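Local coordinates for protein multicopper oxidase type 1 (Nitrosomonas europaea, PDB 3G5W) that binds copper at a mononuclear blue site and in copper-oxygen clusters and probably acts as a two-domain, laccase-like multicopper oxidase, at residues E1-D6 and K303-H308; W146-A151 and F164-I169; M142-V147 and I193-H198. One frame throughout, in Å; residues are numbered along the deposited sequence.

Overall arrangement
The chain begins in strand 2-15 of the first cupredoxin domain, and contact 1 (1-6 with 303-308) brings residues near its C-terminal end back to that strand, closing almost the whole molecule into one loop. Contacts 2 and 3 both fall within that loop and start from the same piece of chain, the end of strand 137-146 in the second domain. Contact 2 (146-151 with 164-169) closes a short hairpin-like loop, while contact 3 (142-147 with 193-198) reaches further along to strand 187-194. They share Trp-146 and Val-147, their centres lie about 9 Å apart, and together they flank one strand of a mixed sheet. Contact 1 is remote, its centre about 26 Å from that of contact 3.

Contact 1. Residues E1-D6 and K303-H308; sequences EKREFD and KDLGMH
Side-chain packing joins strand 2-6 to the short strand 306-308; the two run roughly parallel, 26° apart, with axes 7.6 Å from each other at closest approach. Phe-5 and Met-307 make the main apolar contact. With CG of Phe-5 anti to its own carbonyl carbon, the ring reaches over to Met-307, whose CB sits above one face, off-centre, 3.5 Å from Phe-5 CD1. Further along the ring, Phe-5 CE1 comes within 3.7 Å of Gly-306 CA. Met-307, its CG anti to the backbone N, slides past Phe-5 in the opposite direction; SD lies oblique to the ring, 5.2 Å from its centroid, a Met-aromatic contact. The bend at chi3 (80°) then carries CE to 3.3 Å from the carbonyl O of Asp-6.

The polar part centres on Arg-3. Its guanidinium is sandwiched, with Leu-305 CB over one face and the carboxylate carbon of Glu-1 over the other, so the Glu-1 pairing is one of charge without a directed N-H. A water accepts from Arg-3 NH1 and donates to Leu-305 O at 2.7 Å, while NE forms a salt bridge with Asp-42. Within the second segment, His-308 NE2 donates to Asp-304 O in a bond bent at the hydrogen (130°), the oxygen lying in the plane of the imidazole.

Phe-5 also packs on Ile-36 and Val-38 of strand 35-39, the neighbour of 306-308. Such packing between strands of two different sheets is characteristic of the cupredoxin beta sandwich, here at the surface and away from the copper sites.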
# COMPACT_ATOMS: atom_id res chain seq x y z
N GLU A 1 -28.61 4.51 24.86
CA GLU A 1 -29.52 3.37 25.17
C GLU A 1 -28.72 2.10 25.48
O GLU A 1 -27.63 1.89 24.95
CB GLU A 1 -30.47 3.12 24.00
CG GLU A 1 -31.75 2.43 24.38
CD GLU A 1 -32.64 2.15 23.19
OE1 GLU A 1 -32.85 3.07 22.37
OE2 GLU A 1 -33.12 1.00 23.07
N LYS A 2 -29.27 1.25 26.35
CA LYS A 2 -28.64 -0.03 26.67
C LYS A 2 -29.03 -1.08 25.65
O LYS A 2 -30.21 -1.27 25.37
CB LYS A 2 -29.00 -0.50 28.09
CG LYS A 2 -28.17 0.14 29.20
CD LYS A 2 -28.93 1.25 29.92
CE LYS A 2 -28.02 2.05 30.84
NZ LYS A 2 -27.12 2.95 30.07
N ARG A 3 -28.03 -1.75 25.09
CA ARG A 3 -28.27 -2.81 24.11
C ARG A 3 -27.49 -4.05 24.48
O ARG A 3 -26.30 -3.98 24.78
CB ARG A 3 -27.91 -2.34 22.69
CG ARG A 3 -28.65 -1.07 22.26
CD ARG A 3 -28.60 -0.87 20.76
NE ARG A 3 -29.22 0.39 20.35
CZ ARG A 3 -30.52 0.54 20.09
NH1 ARG A 3 -31.37 -0.48 20.21
NH2 ARG A 3 -30.98 1.73 19.71
N GLU A 4 -28.17 -5.20 24.49
CA GLU A 4 -27.53 -6.47 24.85
C GLU A 4 -27.72 -7.52 23.77
O GLU A 4 -28.86 -7.83 23.37
CB GLU A 4 -28.01 -6.98 26.22
CG GLU A 4 -27.32 -8.28 26.66
CD GLU A 4 -27.28 -8.49 28.17
OE1 GLU A 4 -27.71 -7.60 28.94
OE2 GLU A 4 -26.80 -9.56 28.60
N PHE A 5 -26.61 -8.07 23.31
CA PHE A 5 -26.61 -9.05 22.24
C PHE A 5 -25.90 -10.33 22.68
O PHE A 5 -25.07 -10.32 23.60
CB PHE A 5 -25.91 -8.50 21.00
CG PHE A 5 -26.34 -7.10 20.61
CD1 PHE A 5 -27.66 -6.82 20.28
CD2 PHE A 5 -25.40 -6.07 20.53
CE1 PHE A 5 -28.04 -5.54 19.90
CE2 PHE A 5 -25.77 -4.78 20.15
CZ PHE A 5 -27.09 -4.51 19.83
N ASP A 6 -26.23 -11.43 22.00
CA ASP A 6 -25.58 -12.72 22.22
C ASP A 6 -24.91 -13.19 20.93
O ASP A 6 -25.50 -13.10 19.85
CB ASP A 6 -26.59 -13.79 22.67
CG ASP A 6 -27.12 -13.56 24.09
OD1 ASP A 6 -26.47 -12.87 24.90
OD2 ASP A 6 -28.21 -14.10 24.40
N LYS A 303 -33.21 -1.20 8.92
CA LYS A 303 -34.08 -1.66 10.00
C LYS A 303 -33.73 -0.98 11.33
O LYS A 303 -32.74 -0.26 11.43
CB LYS A 303 -33.99 -3.19 10.14
CG LYS A 303 -34.61 -3.94 8.97
CD LYS A 303 -34.56 -5.44 9.18
CE LYS A 303 -35.10 -6.16 7.95
NZ LYS A 303 -34.98 -7.64 8.08
N ASP A 304 -34.57 -1.21 12.34
CA ASP A 304 -34.32 -0.70 13.69
C ASP A 304 -32.93 -1.12 14.17
O ASP A 304 -32.47 -2.22 13.87
CB ASP A 304 -35.37 -1.24 14.67
CG ASP A 304 -36.69 -0.50 14.58
OD1 ASP A 304 -36.70 0.66 14.11
OD2 ASP A 304 -37.72 -1.08 14.99
N LEU A 305 -32.28 -0.22 14.91
CA LEU A 305 -30.94 -0.46 15.44
C LEU A 305 -30.90 -1.73 16.29
O LEU A 305 -31.91 -2.12 16.89
CB LEU A 305 -30.46 0.74 16.25
CG LEU A 305 -30.22 2.07 15.53
CD1 LEU A 305 -29.91 3.17 16.54
CD2 LEU A 305 -29.11 1.97 14.49
N GLY A 306 -29.74 -2.37 16.33
CA GLY A 306 -29.55 -3.61 17.08
C GLY A 306 -28.63 -4.55 16.33
O GLY A 306 -27.83 -4.11 15.51
N MET A 307 -28.74 -5.85 16.62
CA MET A 307 -27.95 -6.85 15.92
C MET A 307 -28.79 -7.57 14.88
O MET A 307 -29.92 -7.96 15.15
CB MET A 307 -27.36 -7.87 16.91
CG MET A 307 -26.43 -8.90 16.24
SD MET A 307 -25.61 -10.04 17.39
CE MET A 307 -26.95 -11.18 17.65
N HIS A 308 -28.22 -7.75 13.69
CA HIS A 308 -28.95 -8.39 12.60
C HIS A 308 -28.22 -9.63 12.09
O HIS A 308 -27.14 -9.52 11.50
CB HIS A 308 -29.24 -7.40 11.47
CG HIS A 308 -30.04 -6.21 11.90
ND1 HIS A 308 -31.41 -6.26 12.03
CD2 HIS A 308 -29.67 -4.97 12.28
CE1 HIS A 308 -31.85 -5.08 12.46
NE2 HIS A 308 -30.81 -4.29 12.62
O HOH W 1 -33.82 -0.83 18.33

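Contact 2. Residues W146-A151 and F164-I169; sequences WVSSWA and FDYYTI
Trp-146 and Tyr-166 form an antiparallel hydrogen-bonded pair that ends in a classic beta bulge: Trp-146 N donates to Tyr-166 O (2.8 Å), and Trp-146 O receives Asp-165 N at 3.0 Å and, more weakly, Tyr-166 N. The indole of Trp-146 crosses Thr-168 at about a right angle and directs NE1 almost straight (166°) at Thr-168 OG1, 2.8 Å away and close to the ring plane. OG1 takes the crowded position between the backbone N and the carbonyl carbon of Thr-168, with CG2, anti to the carbonyl carbon, 3.4 Å from Trp-146 NE1. From the bulge itself, the Asp-165 carboxylate grips Ser-148 with both oxygens through their syn lone pairs: OD1 accepts Ser-148 N (2.9 Å) and OD2 accepts Ser-148 OG (2.6 Å). A water between Ser-149 N and Asp-165 OD2 extends this clasp to the start of the 3-10 segment 148-150. Val-147 places CG2 squarely over the Phe-164 ring, 3.6 Å from its centroid and 12° off the normal, a CH-pi contact.

Strand 166-169 is the outermost of its sheet within the chain, beside strand 137-146. Helix 108-114 packs on Val-147 and Phe-164 through Met-114 and Thr-113, and strand 20-27 adds Phe-22 edge-to-face to Trp-146 and Arg-20 against Ser-148 and Tyr-166.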
# COMPACT_ATOMS: atom_id res chain seq x y z
N TRP A 146 -7.87 -15.52 0.88
CA TRP A 146 -7.94 -16.88 1.41
C TRP A 146 -6.85 -17.77 0.83
O TRP A 146 -6.46 -17.60 -0.32
CB TRP A 146 -9.31 -17.52 1.14
CG TRP A 146 -10.50 -16.69 1.56
CD1 TRP A 146 -10.99 -15.57 0.94
CD2 TRP A 146 -11.36 -16.93 2.69
NE1 TRP A 146 -12.10 -15.09 1.62
CE2 TRP A 146 -12.34 -15.91 2.69
CE3 TRP A 146 -11.40 -17.91 3.70
CZ2 TRP A 146 -13.36 -15.84 3.66
CZ3 TRP A 146 -12.41 -17.84 4.65
CH2 TRP A 146 -13.37 -16.80 4.63
N VAL A 147 -6.37 -18.73 1.64
CA VAL A 147 -5.39 -19.73 1.22
C VAL A 147 -6.07 -21.11 1.21
O VAL A 147 -6.25 -21.73 2.26
CB VAL A 147 -4.16 -19.75 2.16
CG1 VAL A 147 -3.13 -20.79 1.71
CG2 VAL A 147 -3.50 -18.37 2.23
N SER A 148 -6.44 -21.59 0.02
CA SER A 148 -7.28 -22.79 -0.10
C SER A 148 -6.63 -24.10 0.39
O SER A 148 -7.34 -25.05 0.73
CB SER A 148 -7.81 -22.97 -1.53
OG SER A 148 -6.78 -23.41 -2.40
N SER A 149 -5.30 -24.13 0.45
CA SER A 149 -4.59 -25.32 0.96
C SER A 149 -4.94 -25.62 2.42
O SER A 149 -4.77 -26.75 2.88
CB SER A 149 -3.08 -25.17 0.79
OG SER A 149 -2.56 -24.22 1.71
N TRP A 150 -5.45 -24.62 3.15
CA TRP A 150 -5.85 -24.80 4.54
C TRP A 150 -7.37 -24.85 4.74
O TRP A 150 -7.84 -24.88 5.88
CB TRP A 150 -5.24 -23.72 5.45
CG TRP A 150 -3.74 -23.63 5.36
CD1 TRP A 150 -3.01 -22.60 4.83
CD2 TRP A 150 -2.79 -24.60 5.82
NE1 TRP A 150 -1.67 -22.87 4.92
CE2 TRP A 150 -1.50 -24.09 5.53
CE3 TRP A 150 -2.89 -25.85 6.45
CZ2 TRP A 150 -0.32 -24.78 5.84
CZ3 TRP A 150 -1.72 -26.54 6.77
CH2 TRP A 150 -0.45 -26.00 6.46
N ALA A 151 -8.12 -24.88 3.64
CA ALA A 151 -9.58 -24.79 3.68
C ALA A 151 -10.18 -25.72 4.72
O ALA A 151 -11.00 -25.30 5.53
CB ALA A 151 -10.17 -25.07 2.30
N PHE A 164 -1.92 -17.60 -1.60
CA PHE A 164 -3.27 -17.04 -1.61
C PHE A 164 -3.87 -17.29 -2.98
O PHE A 164 -3.20 -17.11 -3.99
CB PHE A 164 -3.25 -15.54 -1.28
CG PHE A 164 -2.98 -15.24 0.17
CD1 PHE A 164 -4.03 -15.05 1.05
CD2 PHE A 164 -1.67 -15.15 0.64
CE1 PHE A 164 -3.78 -14.78 2.40
CE2 PHE A 164 -1.42 -14.89 1.99
CZ PHE A 164 -2.47 -14.70 2.86
N ASP A 165 -5.13 -17.70 -3.02
CA ASP A 165 -5.75 -18.05 -4.30
C ASP A 165 -7.24 -17.74 -4.44
O ASP A 165 -7.80 -17.93 -5.52
CB ASP A 165 -5.47 -19.52 -4.67
CG ASP A 165 -5.79 -20.49 -3.56
OD1 ASP A 165 -6.35 -20.10 -2.51
OD2 ASP A 165 -5.46 -21.68 -3.74
N TYR A 166 -7.89 -17.30 -3.36
CA TYR A 166 -9.28 -16.83 -3.43
C TYR A 166 -9.44 -15.49 -2.72
O TYR A 166 -8.82 -15.23 -1.69
CB TYR A 166 -10.29 -17.86 -2.90
CG TYR A 166 -10.44 -19.06 -3.81
CD1 TYR A 166 -11.47 -19.12 -4.76
CD2 TYR A 166 -9.53 -20.12 -3.75
CE1 TYR A 166 -11.60 -20.21 -5.61
CE2 TYR A 166 -9.65 -21.21 -4.60
CZ TYR A 166 -10.69 -21.25 -5.52
OH TYR A 166 -10.80 -22.33 -6.36
N TYR A 167 -10.28 -14.63 -3.31
CA TYR A 167 -10.48 -13.26 -2.85
C TYR A 167 -11.97 -12.96 -2.84
O TYR A 167 -12.66 -13.26 -3.81
CB TYR A 167 -9.69 -12.29 -3.75
CG TYR A 167 -8.28 -12.77 -3.92
CD1 TYR A 167 -7.30 -12.45 -2.97
CD2 TYR A 167 -7.93 -13.61 -4.97
CE1 TYR A 167 -5.99 -12.93 -3.10
CE2 TYR A 167 -6.63 -14.09 -5.11
CZ TYR A 167 -5.67 -13.74 -4.17
OH TYR A 167 -4.38 -14.21 -4.28
N THR A 168 -12.46 -12.38 -1.75
CA THR A 168 -13.91 -12.27 -1.57
C THR A 168 -14.38 -10.87 -1.13
O THR A 168 -13.63 -10.13 -0.49
CB THR A 168 -14.46 -13.32 -0.55
OG1 THR A 168 -13.87 -13.10 0.74
CG2 THR A 168 -14.17 -14.77 -1.01
N ILE A 169 -15.61 -10.52 -1.52
CA ILE A 169 -16.37 -9.45 -0.87
C ILE A 169 -17.45 -10.15 -0.04
O ILE A 169 -18.25 -10.92 -0.59
CB ILE A 169 -17.09 -8.51 -1.88
CG1 ILE A 169 -16.11 -7.91 -2.89
CG2 ILE A 169 -17.85 -7.40 -1.12
CD1 ILE A 169 -16.79 -7.16 -4.05
O HOH W 2 -3.53 -22.34 -1.33

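Contact 3. Residues M142-V147 and I193-H198; sequences MLSDWV and IGAGDH
Met-142 pairs in parallel with Ile-193, their CA atoms 4.7 Å apart and both side chains on the same face of the sheet. The two lie side by side and point the same way, Met-142 CG 4.0 Å from Ile-193 CD1, and a bend at chi3 of the methionine returns CE to the isoleucine's CD1 and CG2. Leu-143 then supplies a backbone bond: its N donates to Ile-193 O at 2.9 Å, almost straight (174°) and nearly along the C=O axis. The partner chain then bends through an inverse gamma turn centred on Gly-194, and Ala-195 CB comes up to 3.4 Å from Leu-143 O. Ser-144 contributes OG, bridged by a water to Ala-195 O, while its CA passes 4.1 Å from that of Gly-196. The Asp-145 carboxylate lies close over the backbone here, OD2 3.4 Å from Gly-196 CA.

Asp-145 closes the contact. Its CG is anti to the carbonyl carbon, and OD2 accepts His-198 N at 3.1 Å from above the carboxylate plane. The carboxylate and the imidazole planes are only 26° apart, with Asp-145 CB over a face of the ring. His-200 NE2 adds a weak bond to OD2, and His-198 ND1 bonds to His-257 NE2.

Met-142, Ile-193 and Ala-195 also pack on Trp-101 of the first domain, a residue lining a Cu-O-Cu pocket. Parallel strand pairing of this kind belongs to the Greek-key beta sandwich of the cupredoxin fold, here in the second domain where it faces the first.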
# COMPACT_ATOMS: atom_id res chain seq x y z
N MET A 142 -16.77 -6.12 2.91
CA MET A 142 -15.63 -6.62 3.66
C MET A 142 -14.74 -7.47 2.76
O MET A 142 -15.20 -8.45 2.18
CB MET A 142 -16.11 -7.42 4.88
CG MET A 142 -17.06 -6.62 5.79
SD MET A 142 -17.44 -7.39 7.38
CE MET A 142 -15.92 -7.06 8.26
N LEU A 143 -13.48 -7.07 2.64
CA LEU A 143 -12.55 -7.66 1.68
C LEU A 143 -11.63 -8.65 2.37
O LEU A 143 -11.00 -8.32 3.38
CB LEU A 143 -11.71 -6.56 1.01
CG LEU A 143 -12.50 -5.36 0.48
CD1 LEU A 143 -11.57 -4.22 0.06
CD2 LEU A 143 -13.43 -5.77 -0.66
N SER A 144 -11.55 -9.86 1.83
CA SER A 144 -10.78 -10.95 2.43
C SER A 144 -9.97 -11.72 1.41
O SER A 144 -10.36 -11.81 0.24
CB SER A 144 -11.70 -11.93 3.16
OG SER A 144 -12.26 -11.34 4.30
N ASP A 145 -8.85 -12.28 1.87
CA ASP A 145 -7.94 -13.08 1.04
C ASP A 145 -7.75 -14.46 1.68
O ASP A 145 -7.52 -14.56 2.89
CB ASP A 145 -6.60 -12.35 0.92
CG ASP A 145 -6.78 -10.85 0.68
OD1 ASP A 145 -7.20 -10.49 -0.43
OD2 ASP A 145 -6.53 -10.05 1.60
N TRP A 146 -7.87 -15.52 0.88
CA TRP A 146 -7.94 -16.88 1.41
C TRP A 146 -6.85 -17.77 0.83
O TRP A 146 -6.46 -17.60 -0.32
CB TRP A 146 -9.31 -17.52 1.14
CG TRP A 146 -10.50 -16.69 1.56
CD1 TRP A 146 -10.99 -15.57 0.94
CD2 TRP A 146 -11.36 -16.93 2.69
NE1 TRP A 146 -12.10 -15.09 1.62
CE2 TRP A 146 -12.34 -15.91 2.69
CE3 TRP A 146 -11.40 -17.91 3.70
CZ2 TRP A 146 -13.36 -15.84 3.66
CZ3 TRP A 146 -12.41 -17.84 4.65
CH2 TRP A 146 -13.37 -16.80 4.63
N VAL A 147 -6.37 -18.73 1.64
CA VAL A 147 -5.39 -19.73 1.22
C VAL A 147 -6.07 -21.11 1.21
O VAL A 147 -6.25 -21.73 2.26
CB VAL A 147 -4.16 -19.75 2.16
CG1 VAL A 147 -3.13 -20.79 1.71
CG2 VAL A 147 -3.50 -18.37 2.23
N ILE A 193 -14.07 -2.35 4.14
CA ILE A 193 -13.34 -2.82 5.31
C ILE A 193 -12.25 -3.79 4.88
O ILE A 193 -12.53 -4.78 4.20
CB ILE A 193 -14.28 -3.46 6.38
CG1 ILE A 193 -15.44 -2.49 6.72
CG2 ILE A 193 -13.48 -3.83 7.64
CD1 ILE A 193 -16.55 -3.09 7.60
N GLY A 194 -11.00 -3.47 5.23
CA GLY A 194 -9.86 -4.31 4.89
C GLY A 194 -9.70 -5.42 5.91
O GLY A 194 -8.89 -5.33 6.83
N ALA A 195 -10.50 -6.47 5.74
CA ALA A 195 -10.50 -7.60 6.67
C ALA A 195 -9.37 -8.58 6.37
O ALA A 195 -9.05 -9.44 7.20
CB ALA A 195 -11.86 -8.30 6.64
N GLY A 196 -8.74 -8.43 5.20
CA GLY A 196 -7.76 -9.38 4.71
C GLY A 196 -6.31 -9.05 5.00
O GLY A 196 -6.00 -8.08 5.70
N ASP A 197 -5.43 -9.88 4.45
CA ASP A 197 -3.98 -9.77 4.67
C ASP A 197 -3.30 -8.87 3.65
O ASP A 197 -2.19 -8.39 3.87
CB ASP A 197 -3.36 -11.18 4.61
CG ASP A 197 -1.95 -11.21 5.14
OD1 ASP A 197 -1.77 -11.18 6.37
OD2 ASP A 197 -1.00 -11.26 4.32
N HIS A 198 -3.98 -8.64 2.52
CA HIS A 198 -3.43 -7.90 1.39
C HIS A 198 -4.01 -6.49 1.31
O HIS A 198 -5.11 -6.23 1.81
CB HIS A 198 -3.75 -8.61 0.07
CG HIS A 198 -3.02 -9.91 -0.13
ND1 HIS A 198 -2.95 -10.53 -1.36
CD2 HIS A 198 -2.34 -10.70 0.73
CE1 HIS A 198 -2.26 -11.65 -1.24
NE2 HIS A 198 -1.88 -11.78 0.02
O HOH W 3 -10.23 -11.98 6.20